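Long-range contacts in HTPA Reductase (PDB 5U5N), which probably catalyses the NAD(P)H-dependent reduction of 4-hydroxy-tetrahydrodipicolinate to tetrahydrodipicolinate in lysine biosynthesis, and binds NAD: residues 5-16 against 72-81; 31-42 against 48-58. All coordinates share one frame; numbering follows the deposited sequence.

Overall arrangement
Both contacts lie in the N-terminal, NAD-binding part of the chain, their centres about 9 Å apart. Along the sequence 5-16 comes first, then 31-42 and 48-58, and finally 72-81, so contact 2 is formed entirely by chain lying between the two segments of contact 1. Helix 15-27 leads from 5-16 toward strand 34-37, and helix 61-71 from contact 2 back to strand 76-79. The strands belong to two sheets, joined where S35 OG meets V9 O at 2.6 Å and T37 OG1 meets D11 OD2 at 2.7 Å, both probable hydrogen bonds. The two contacts meet the same NAD, contact 1 along its phosphates and both halves, contact 2 at the adenine and its ribose.

Contact 1. Residues 5-16 against 72-81; sequences APVMVNDCTGKV and YPNVIVVDYT. With NAD (nicotinamide-adenine-dinucleotide), chain C.
Strands 7-10 and 76-79 run parallel, their axes 4.6 Å apart at closest, and M8 lies at the centre of their pairing: M8 N donates to I76 O at 3.1 Å, while V78 N reaches M8 O at 2.8 Å with a nearly straight N-H...O angle of 172°. V7, V9, I76 and V78 turn to one face, against helices 15-27 and 241-259; M8 and V77 turn to the other. There V75 CG2 packs on M8 CB at 3.9 Å, and V77 CG1 touches N10 ND2. The amide of N10 is held beyond the pair by L36 N, which donates to N10 OD1. This is the first strand of a Rossmann fold beside its neighbour, and the turn after it delivers D11 and the start of helix 15-27 to NAD. K15 N bonds one phosphate of NAD at O2A and V16 N the other at O2N (2.8 Å), while D11 OD2 accepts from O3B of the adenosine ribose. V16 CG1, anti to its own N (chi1 178°), stands over one face of the Y80 ring, 3.5 Å from the centroid in a CH-pi contact; O4D of NAD lies at that ring's edge, in plane. The opposite end is more solvent-exposed, at N74 and partly at P6, yet P6 still packs: P6 CG meets Y72 CB obliquely at 3.9 Å, and P6 CD lies 4.1 Å from N74 CB.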
# COMPACT_ATOMS: atom_id res chain seq x y z
N ALA A 5 -22.55 -14.21 17.76
CA ALA A 5 -22.53 -14.52 19.19
C ALA A 5 -22.66 -13.26 20.05
O ALA A 5 -22.17 -12.19 19.69
CB ALA A 5 -21.23 -15.24 19.51
N PRO A 6 -23.30 -13.38 21.22
CA PRO A 6 -23.26 -12.27 22.17
C PRO A 6 -21.86 -12.09 22.77
O PRO A 6 -21.08 -13.02 22.79
CB PRO A 6 -24.26 -12.70 23.24
CG PRO A 6 -24.17 -14.18 23.25
CD PRO A 6 -23.95 -14.56 21.81
N VAL A 7 -21.53 -10.89 23.21
CA VAL A 7 -20.19 -10.62 23.71
C VAL A 7 -20.21 -10.15 25.18
O VAL A 7 -21.05 -9.34 25.57
CB VAL A 7 -19.38 -9.59 22.88
CG1 VAL A 7 -19.12 -10.16 21.52
CG2 VAL A 7 -20.06 -8.25 22.73
N MET A 8 -19.22 -10.63 25.94
CA MET A 8 -18.98 -10.17 27.31
C MET A 8 -17.70 -9.41 27.24
O MET A 8 -16.66 -9.97 26.87
CB MET A 8 -18.88 -11.36 28.26
CG MET A 8 -18.58 -11.02 29.73
SD MET A 8 -18.24 -12.54 30.64
CE MET A 8 -18.39 -12.00 32.36
N VAL A 9 -17.75 -8.13 27.58
CA VAL A 9 -16.55 -7.29 27.60
C VAL A 9 -16.04 -7.14 29.02
O VAL A 9 -16.71 -6.53 29.83
CB VAL A 9 -16.84 -5.89 27.00
CG1 VAL A 9 -15.60 -5.04 27.00
CG2 VAL A 9 -17.44 -6.02 25.60
N ASN A 10 -14.85 -7.71 29.28
CA ASN A 10 -14.09 -7.55 30.51
C ASN A 10 -12.90 -6.68 30.20
O ASN A 10 -12.02 -7.11 29.45
CB ASN A 10 -13.64 -8.93 31.02
CG ASN A 10 -14.81 -9.88 31.16
OD1 ASN A 10 -15.92 -9.45 31.45
ND2 ASN A 10 -14.58 -11.15 31.00
N ASP A 11 -12.81 -5.44 30.69
CA ASP A 11 -13.61 -4.80 31.72
C ASP A 11 -14.34 -3.65 31.06
O ASP A 11 -13.70 -2.76 30.54
CB ASP A 11 -12.61 -4.26 32.77
CG ASP A 11 -13.25 -3.48 33.92
OD1 ASP A 11 -14.49 -3.29 33.99
OD2 ASP A 11 -12.47 -3.03 34.79
N CYS A 12 -15.67 -3.65 31.08
CA CYS A 12 -16.40 -2.55 30.44
C CYS A 12 -16.23 -1.19 31.14
O CYS A 12 -16.66 -0.18 30.57
CB CYS A 12 -17.87 -2.91 30.25
SG CYS A 12 -18.84 -2.87 31.75
N THR A 13 -15.61 -1.14 32.33
CA THR A 13 -15.28 0.11 33.01
C THR A 13 -13.92 0.66 32.70
O THR A 13 -13.65 1.80 33.02
CB THR A 13 -15.36 -0.04 34.56
OG1 THR A 13 -14.33 -0.93 35.04
CG2 THR A 13 -16.69 -0.58 34.96
N GLY A 14 -13.03 -0.15 32.14
CA GLY A 14 -11.76 0.36 31.61
C GLY A 14 -11.97 1.24 30.38
O GLY A 14 -13.07 1.25 29.83
N LYS A 15 -10.96 1.98 29.95
CA LYS A 15 -11.17 2.98 28.89
C LYS A 15 -11.46 2.34 27.54
O LYS A 15 -12.41 2.73 26.89
CB LYS A 15 -9.99 3.92 28.76
CG LYS A 15 -9.54 4.53 30.05
CD LYS A 15 -9.36 6.02 29.96
CE LYS A 15 -8.47 6.45 31.10
NZ LYS A 15 -7.04 6.25 30.70
N VAL A 16 -10.65 1.36 27.14
CA VAL A 16 -10.81 0.66 25.86
C VAL A 16 -11.97 -0.32 25.92
O VAL A 16 -12.71 -0.46 24.95
CB VAL A 16 -9.51 -0.09 25.44
CG1 VAL A 16 -9.70 -0.86 24.13
CG2 VAL A 16 -8.36 0.90 25.26
N TYR A 72 -26.40 -17.17 27.98
CA TYR A 72 -25.73 -16.86 26.70
C TYR A 72 -24.67 -17.92 26.39
O TYR A 72 -23.46 -17.65 26.47
CB TYR A 72 -25.07 -15.51 26.79
CG TYR A 72 -25.97 -14.40 27.23
CD1 TYR A 72 -26.79 -13.74 26.32
CD2 TYR A 72 -26.02 -14.01 28.55
CE1 TYR A 72 -27.66 -12.74 26.73
CE2 TYR A 72 -26.83 -12.98 28.96
CZ TYR A 72 -27.66 -12.36 28.06
OH TYR A 72 -28.46 -11.33 28.49
N PRO A 73 -25.12 -19.15 26.06
CA PRO A 73 -24.16 -20.24 25.81
C PRO A 73 -23.12 -19.93 24.72
O PRO A 73 -22.02 -20.43 24.79
CB PRO A 73 -25.05 -21.41 25.36
CG PRO A 73 -26.43 -21.05 25.75
CD PRO A 73 -26.51 -19.56 25.81
N ASN A 74 -23.48 -19.12 23.73
CA ASN A 74 -22.59 -18.83 22.61
C ASN A 74 -21.70 -17.63 22.83
O ASN A 74 -21.10 -17.13 21.86
CB ASN A 74 -23.42 -18.63 21.35
CG ASN A 74 -24.31 -19.80 21.07
OD1 ASN A 74 -23.91 -20.96 21.22
ND2 ASN A 74 -25.56 -19.50 20.71
N VAL A 75 -21.61 -17.15 24.07
CA VAL A 75 -20.85 -15.97 24.39
C VAL A 75 -19.39 -16.06 23.92
O VAL A 75 -18.79 -17.14 23.97
CB VAL A 75 -20.87 -15.65 25.90
CG1 VAL A 75 -20.14 -16.72 26.68
CG2 VAL A 75 -20.29 -14.27 26.16
N ILE A 76 -18.88 -14.93 23.45
CA ILE A 76 -17.48 -14.74 23.19
C ILE A 76 -17.04 -13.66 24.13
O ILE A 76 -17.70 -12.64 24.22
CB ILE A 76 -17.25 -14.25 21.72
CG1 ILE A 76 -17.53 -15.40 20.77
CG2 ILE A 76 -15.83 -13.70 21.54
CD1 ILE A 76 -17.57 -15.02 19.30
N VAL A 77 -15.92 -13.86 24.78
CA VAL A 77 -15.37 -12.89 25.71
C VAL A 77 -14.39 -11.97 24.97
O VAL A 77 -13.58 -12.43 24.19
CB VAL A 77 -14.66 -13.57 26.87
CG1 VAL A 77 -13.99 -12.54 27.77
CG2 VAL A 77 -15.64 -14.43 27.67
N VAL A 78 -14.49 -10.67 25.24
CA VAL A 78 -13.53 -9.69 24.82
C VAL A 78 -12.78 -9.19 26.05
O VAL A 78 -13.43 -8.65 26.97
CB VAL A 78 -14.24 -8.52 24.17
CG1 VAL A 78 -13.26 -7.41 23.86
CG2 VAL A 78 -14.93 -8.98 22.88
N ASP A 79 -11.45 -9.40 26.08
CA ASP A 79 -10.60 -9.03 27.18
C ASP A 79 -9.73 -7.81 26.86
O ASP A 79 -8.82 -7.90 26.04
CB ASP A 79 -9.72 -10.22 27.58
CG ASP A 79 -9.04 -10.04 28.92
OD1 ASP A 79 -8.10 -9.23 28.99
OD2 ASP A 79 -9.43 -10.71 29.93
N TYR A 80 -10.08 -6.67 27.49
CA TYR A 80 -9.23 -5.50 27.62
C TYR A 80 -9.11 -5.17 29.10
O TYR A 80 -9.90 -4.36 29.66
CB TYR A 80 -9.79 -4.30 26.87
CG TYR A 80 -9.58 -4.35 25.39
CD1 TYR A 80 -8.42 -3.85 24.81
CD2 TYR A 80 -10.57 -4.87 24.55
CE1 TYR A 80 -8.22 -3.86 23.42
CE2 TYR A 80 -10.39 -4.89 23.16
CZ TYR A 80 -9.21 -4.38 22.60
OH TYR A 80 -9.04 -4.42 21.22
N THR A 81 -8.11 -5.78 29.72
CA THR A 81 -7.81 -5.64 31.11
C THR A 81 -6.45 -4.98 31.31
O THR A 81 -6.30 -3.82 31.02
CB THR A 81 -7.94 -7.01 31.84
OG1 THR A 81 -7.10 -7.99 31.19
CG2 THR A 81 -9.37 -7.48 31.79
PA NAD C . -7.64 0.81 31.82
O1A NAD C . -6.59 0.94 32.91
O2A NAD C . -8.50 1.99 31.41
O5B NAD C . -8.65 -0.37 32.17
C5B NAD C . -8.22 -1.71 32.37
C4B NAD C . -9.24 -2.33 33.32
O4B NAD C . -8.99 -3.72 33.52
C3B NAD C . -9.26 -1.66 34.69
O3B NAD C . -10.48 -0.90 34.83
C2B NAD C . -9.11 -2.82 35.69
O2B NAD C . -9.92 -2.64 36.88
C1B NAD C . -9.45 -4.05 34.83
N9A NAD C . -8.89 -5.37 35.24
C8A NAD C . -7.67 -5.62 35.76
N7A NAD C . -7.52 -6.95 36.00
C5A NAD C . -8.65 -7.57 35.61
C6A NAD C . -9.15 -8.96 35.61
N6A NAD C . -8.38 -9.98 36.05
N1A NAD C . -10.39 -9.20 35.13
C2A NAD C . -11.18 -8.20 34.68
N3A NAD C . -10.79 -6.91 34.67
C4A NAD C . -9.55 -6.53 35.11
O3 NAD C . -6.88 0.18 30.54
PN NAD C . -7.26 0.52 29.00
O1N NAD C . -6.87 1.96 28.80
O2N NAD C . -8.68 0.07 28.72
O5D NAD C . -6.28 -0.52 28.26
C5D NAD C . -6.42 -1.92 28.52
C4D NAD C . -5.37 -2.76 27.82
O4D NAD C . -5.65 -2.78 26.41
C3D NAD C . -3.93 -2.25 27.99
O3D NAD C . -3.01 -3.33 28.21
C2D NAD C . -3.64 -1.56 26.67
O2D NAD C . -2.26 -1.61 26.29
C1D NAD C . -4.47 -2.39 25.69
N1N NAD C . -4.78 -1.75 24.40
C2N NAD C . -4.65 -2.52 23.31
C3N NAD C . -4.92 -2.04 22.03
C7N NAD C . -4.74 -2.94 20.82
O7N NAD C . -4.51 -2.42 19.74
N7N NAD C . -4.82 -4.28 20.90
C4N NAD C . -5.34 -0.72 21.90
C5N NAD C . -5.48 0.08 23.04
C6N NAD C . -5.19 -0.46 24.29

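Contact 2. Residues 31-42 against 48-58; sequences LVPLSLTGPGRG and IGNVEVDVREV. With NAD (nicotinamide-adenine-dinucleotide), chain C.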
# COMPACT_ATOMS: atom_id res chain seq x y z
N LEU A 31 -24.72 -7.32 23.83
CA LEU A 31 -23.83 -7.18 24.97
C LEU A 31 -24.42 -7.90 26.19
O LEU A 31 -25.49 -7.52 26.70
CB LEU A 31 -23.63 -5.69 25.31
CG LEU A 31 -22.70 -5.34 26.47
CD1 LEU A 31 -21.26 -5.67 26.14
CD2 LEU A 31 -22.81 -3.90 26.89
N VAL A 32 -23.69 -8.90 26.67
CA VAL A 32 -24.07 -9.65 27.87
C VAL A 32 -24.01 -8.65 29.03
O VAL A 32 -23.01 -7.97 29.19
CB VAL A 32 -23.10 -10.84 28.07
CG1 VAL A 32 -23.34 -11.51 29.41
CG2 VAL A 32 -23.28 -11.85 26.95
N PRO A 33 -25.10 -8.52 29.85
CA PRO A 33 -25.09 -7.48 30.87
C PRO A 33 -24.36 -7.91 32.16
O PRO A 33 -24.82 -7.60 33.28
CB PRO A 33 -26.58 -7.27 31.11
CG PRO A 33 -27.13 -8.64 31.00
CD PRO A 33 -26.36 -9.29 29.89
N LEU A 34 -23.23 -8.58 32.01
CA LEU A 34 -22.29 -8.88 33.09
C LEU A 34 -20.88 -8.61 32.61
O LEU A 34 -20.58 -8.83 31.47
CB LEU A 34 -22.41 -10.33 33.53
CG LEU A 34 -23.70 -10.66 34.27
CD1 LEU A 34 -24.07 -12.11 34.11
CD2 LEU A 34 -23.55 -10.35 35.73
N SER A 35 -20.05 -8.09 33.50
CA SER A 35 -18.66 -7.81 33.23
C SER A 35 -17.84 -8.10 34.48
O SER A 35 -18.38 -8.19 35.60
CB SER A 35 -18.51 -6.35 32.81
OG SER A 35 -17.19 -6.07 32.34
N LEU A 36 -16.54 -8.31 34.29
CA LEU A 36 -15.61 -8.57 35.37
C LEU A 36 -14.64 -7.41 35.40
O LEU A 36 -14.14 -6.97 34.33
CB LEU A 36 -14.90 -9.90 35.13
CG LEU A 36 -15.80 -11.10 35.36
CD1 LEU A 36 -15.22 -12.37 34.80
CD2 LEU A 36 -16.06 -11.30 36.85
N THR A 37 -14.43 -6.86 36.58
CA THR A 37 -13.52 -5.73 36.77
C THR A 37 -12.36 -6.24 37.61
O THR A 37 -12.36 -7.40 38.05
CB THR A 37 -14.23 -4.47 37.34
OG1 THR A 37 -13.33 -3.36 37.31
CG2 THR A 37 -14.76 -4.67 38.77
N GLY A 38 -11.36 -5.39 37.80
CA GLY A 38 -10.06 -5.86 38.30
C GLY A 38 -9.98 -5.94 39.80
O GLY A 38 -10.87 -5.44 40.49
N PRO A 39 -8.89 -6.53 40.31
CA PRO A 39 -8.81 -6.70 41.77
C PRO A 39 -8.70 -5.29 42.36
O PRO A 39 -8.11 -4.39 41.73
CB PRO A 39 -7.55 -7.53 41.97
CG PRO A 39 -6.69 -7.23 40.76
CD PRO A 39 -7.58 -6.75 39.66
N GLY A 40 -9.33 -5.09 43.51
CA GLY A 40 -9.43 -3.75 44.09
C GLY A 40 -10.47 -2.79 43.49
O GLY A 40 -10.59 -1.67 43.98
N ARG A 41 -11.23 -3.19 42.48
CA ARG A 41 -12.39 -2.42 42.04
C ARG A 41 -13.67 -3.08 42.59
O ARG A 41 -13.76 -4.30 42.67
CB ARG A 41 -12.45 -2.35 40.52
CG ARG A 41 -11.22 -1.77 39.82
CD ARG A 41 -11.06 -0.27 39.98
NE ARG A 41 -12.29 0.51 39.71
CZ ARG A 41 -12.46 1.80 40.02
NH1 ARG A 41 -11.49 2.53 40.56
NH2 ARG A 41 -13.61 2.38 39.77
N GLY A 42 -14.66 -2.27 42.95
CA GLY A 42 -15.92 -2.79 43.51
C GLY A 42 -16.94 -3.17 42.46
O GLY A 42 -16.79 -2.83 41.29
N ILE A 48 -24.17 1.05 29.26
CA ILE A 48 -23.49 1.03 27.94
C ILE A 48 -24.58 1.15 26.88
O ILE A 48 -25.32 0.20 26.64
CB ILE A 48 -22.67 -0.26 27.69
CG1 ILE A 48 -21.57 -0.46 28.75
CG2 ILE A 48 -22.03 -0.30 26.28
CD1 ILE A 48 -20.70 0.77 28.99
N GLY A 49 -24.68 2.31 26.24
CA GLY A 49 -25.82 2.60 25.37
C GLY A 49 -27.06 2.65 26.24
O GLY A 49 -27.10 3.44 27.19
N ASN A 50 -28.04 1.80 25.94
CA ASN A 50 -29.22 1.61 26.80
C ASN A 50 -29.20 0.24 27.48
O ASN A 50 -30.26 -0.29 27.85
CB ASN A 50 -30.52 1.77 26.00
CG ASN A 50 -30.95 3.21 25.86
OD1 ASN A 50 -30.71 4.05 26.75
ND2 ASN A 50 -31.61 3.53 24.74
N VAL A 51 -28.01 -0.32 27.67
CA VAL A 51 -27.85 -1.63 28.31
C VAL A 51 -27.15 -1.43 29.65
O VAL A 51 -26.09 -0.83 29.73
CB VAL A 51 -27.03 -2.61 27.43
CG1 VAL A 51 -26.80 -3.95 28.14
CG2 VAL A 51 -27.72 -2.78 26.08
N GLU A 52 -27.78 -1.93 30.70
CA GLU A 52 -27.28 -1.81 32.05
C GLU A 52 -26.41 -3.03 32.31
O GLU A 52 -26.89 -4.14 32.22
CB GLU A 52 -28.47 -1.74 33.01
CG GLU A 52 -28.07 -1.49 34.47
CD GLU A 52 -29.19 -1.79 35.45
OE1 GLU A 52 -30.25 -1.12 35.33
OE2 GLU A 52 -28.97 -2.70 36.29
N VAL A 53 -25.13 -2.82 32.58
CA VAL A 53 -24.19 -3.94 32.82
C VAL A 53 -23.88 -4.05 34.31
O VAL A 53 -23.43 -3.09 34.94
CB VAL A 53 -22.87 -3.79 32.03
CG1 VAL A 53 -21.93 -4.96 32.29
CG2 VAL A 53 -23.14 -3.68 30.53
N ASP A 54 -24.12 -5.23 34.85
CA ASP A 54 -23.75 -5.62 36.21
C ASP A 54 -22.25 -5.95 36.25
O ASP A 54 -21.82 -7.01 35.80
CB ASP A 54 -24.60 -6.84 36.57
CG ASP A 54 -24.52 -7.23 38.02
OD1 ASP A 54 -23.88 -6.53 38.83
OD2 ASP A 54 -25.14 -8.27 38.36
N VAL A 55 -21.45 -5.02 36.76
CA VAL A 55 -20.01 -5.20 36.85
C VAL A 55 -19.67 -5.90 38.21
O VAL A 55 -20.04 -5.41 39.28
CB VAL A 55 -19.29 -3.85 36.69
CG1 VAL A 55 -17.79 -4.02 36.83
CG2 VAL A 55 -19.66 -3.23 35.33
N ARG A 56 -19.00 -7.04 38.12
CA ARG A 56 -18.78 -7.90 39.26
C ARG A 56 -17.28 -7.97 39.51
O ARG A 56 -16.47 -7.81 38.59
CB ARG A 56 -19.35 -9.29 38.98
CG ARG A 56 -20.81 -9.30 38.54
CD ARG A 56 -21.77 -9.21 39.73
NE ARG A 56 -21.92 -10.53 40.38
CZ ARG A 56 -22.75 -11.51 39.98
NH1 ARG A 56 -23.58 -11.35 38.94
NH2 ARG A 56 -22.74 -12.67 40.62
N GLU A 57 -16.93 -8.21 40.76
CA GLU A 57 -15.54 -8.30 41.18
C GLU A 57 -14.95 -9.57 40.61
O GLU A 57 -15.64 -10.56 40.42
CB GLU A 57 -15.42 -8.30 42.72
CG GLU A 57 -15.93 -7.01 43.37
CD GLU A 57 -15.86 -7.01 44.89
OE1 GLU A 57 -15.19 -7.90 45.49
OE2 GLU A 57 -16.47 -6.11 45.52
N VAL A 58 -13.65 -9.53 40.32
CA VAL A 58 -13.00 -10.68 39.70
C VAL A 58 -12.94 -11.90 40.63
O VAL A 58 -12.87 -13.02 40.15
CB VAL A 58 -11.60 -10.34 39.14
CG1 VAL A 58 -10.57 -10.11 40.24
CG2 VAL A 58 -11.17 -11.43 38.15
PA NAD C . -7.64 0.81 31.82
O1A NAD C . -6.59 0.94 32.91
O2A NAD C . -8.50 1.99 31.41
O5B NAD C . -8.65 -0.37 32.17
C5B NAD C . -8.22 -1.71 32.37
C4B NAD C . -9.24 -2.33 33.32
O4B NAD C . -8.99 -3.72 33.52
C3B NAD C . -9.26 -1.66 34.69
O3B NAD C . -10.48 -0.90 34.83
C2B NAD C . -9.11 -2.82 35.69
O2B NAD C . -9.92 -2.64 36.88
C1B NAD C . -9.45 -4.05 34.83
N9A NAD C . -8.89 -5.37 35.24
C8A NAD C . -7.67 -5.62 35.76
N7A NAD C . -7.52 -6.95 36.00
C5A NAD C . -8.65 -7.57 35.61
C6A NAD C . -9.15 -8.96 35.61
N6A NAD C . -8.38 -9.98 36.05
N1A NAD C . -10.39 -9.20 35.13
C2A NAD C . -11.18 -8.20 34.68
N3A NAD C . -10.79 -6.91 34.67
C4A NAD C . -9.55 -6.53 35.11
O3 NAD C . -6.88 0.18 30.54
PN NAD C . -7.26 0.52 29.00
O1N NAD C . -6.87 1.96 28.80
O2N NAD C . -8.68 0.07 28.72
O5D NAD C . -6.28 -0.52 28.26
C5D NAD C . -6.42 -1.92 28.52
C4D NAD C . -5.37 -2.76 27.82
O4D NAD C . -5.65 -2.78 26.41
C3D NAD C . -3.93 -2.25 27.99
O3D NAD C . -3.01 -3.33 28.21
C2D NAD C . -3.64 -1.56 26.67
O2D NAD C . -2.26 -1.61 26.29
C1D NAD C . -4.47 -2.39 25.69
N1N NAD C . -4.78 -1.75 24.40
C2N NAD C . -4.65 -2.52 23.31
C3N NAD C . -4.92 -2.04 22.03
C7N NAD C . -4.74 -2.94 20.82
O7N NAD C . -4.51 -2.42 19.74
N7N NAD C . -4.82 -4.28 20.90
C4N NAD C . -5.34 -0.72 21.90
C5N NAD C . -5.48 0.08 23.04
C6N NAD C . -5.19 -0.46 24.29
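Strands 34-37 and 51-57 run parallel with axes 4.6 Å apart, 33° between their directions, and four backbone bonds alternating from P33 O to T37 N; R56 N to S35 O is the shortest at 2.8 Å. On the face of L34 and L36, CD2 of L34 lies beside D54, the two side chains pointing the same way, and meets R56 NH1 at 3.4 Å from an oblique direction. The R56 chain, bent at chi2 and chi3, folds its guanidinium back so that NH1 forms a long salt bridge to D54 OD2 (3.5 Å), while E60 and E67 hold NE and NH1; three acids thus surround one arginine. On the other face, V53 CG1 covers S35 CB at 3.7 Å, and V55 CG1 crosses T37 at about a right angle to reach its CB at 3.6 Å; the hydroxyls of this serine and threonine bond to the neighbouring strand and loop. With OG anti to the backbone N (chi1 -171°), S35 also meets C12 N. Before strand 34-37, L31 CD2 touches both I48 CB and V53 CG2, crossing each side chain at about a right angle. At the other end V58 CB sits 3.2 Å from T37 O, and V58 CG2 lies 3.8 Å from N6A of NAD. G38 N gives O2B of NAD a weak bond, and P39 CD lies by the adenine's N7A. A loop following the second Rossmann strand and lining the adenosine half of the dinucleotide is the arrangement expected of this DapB-family NAD site.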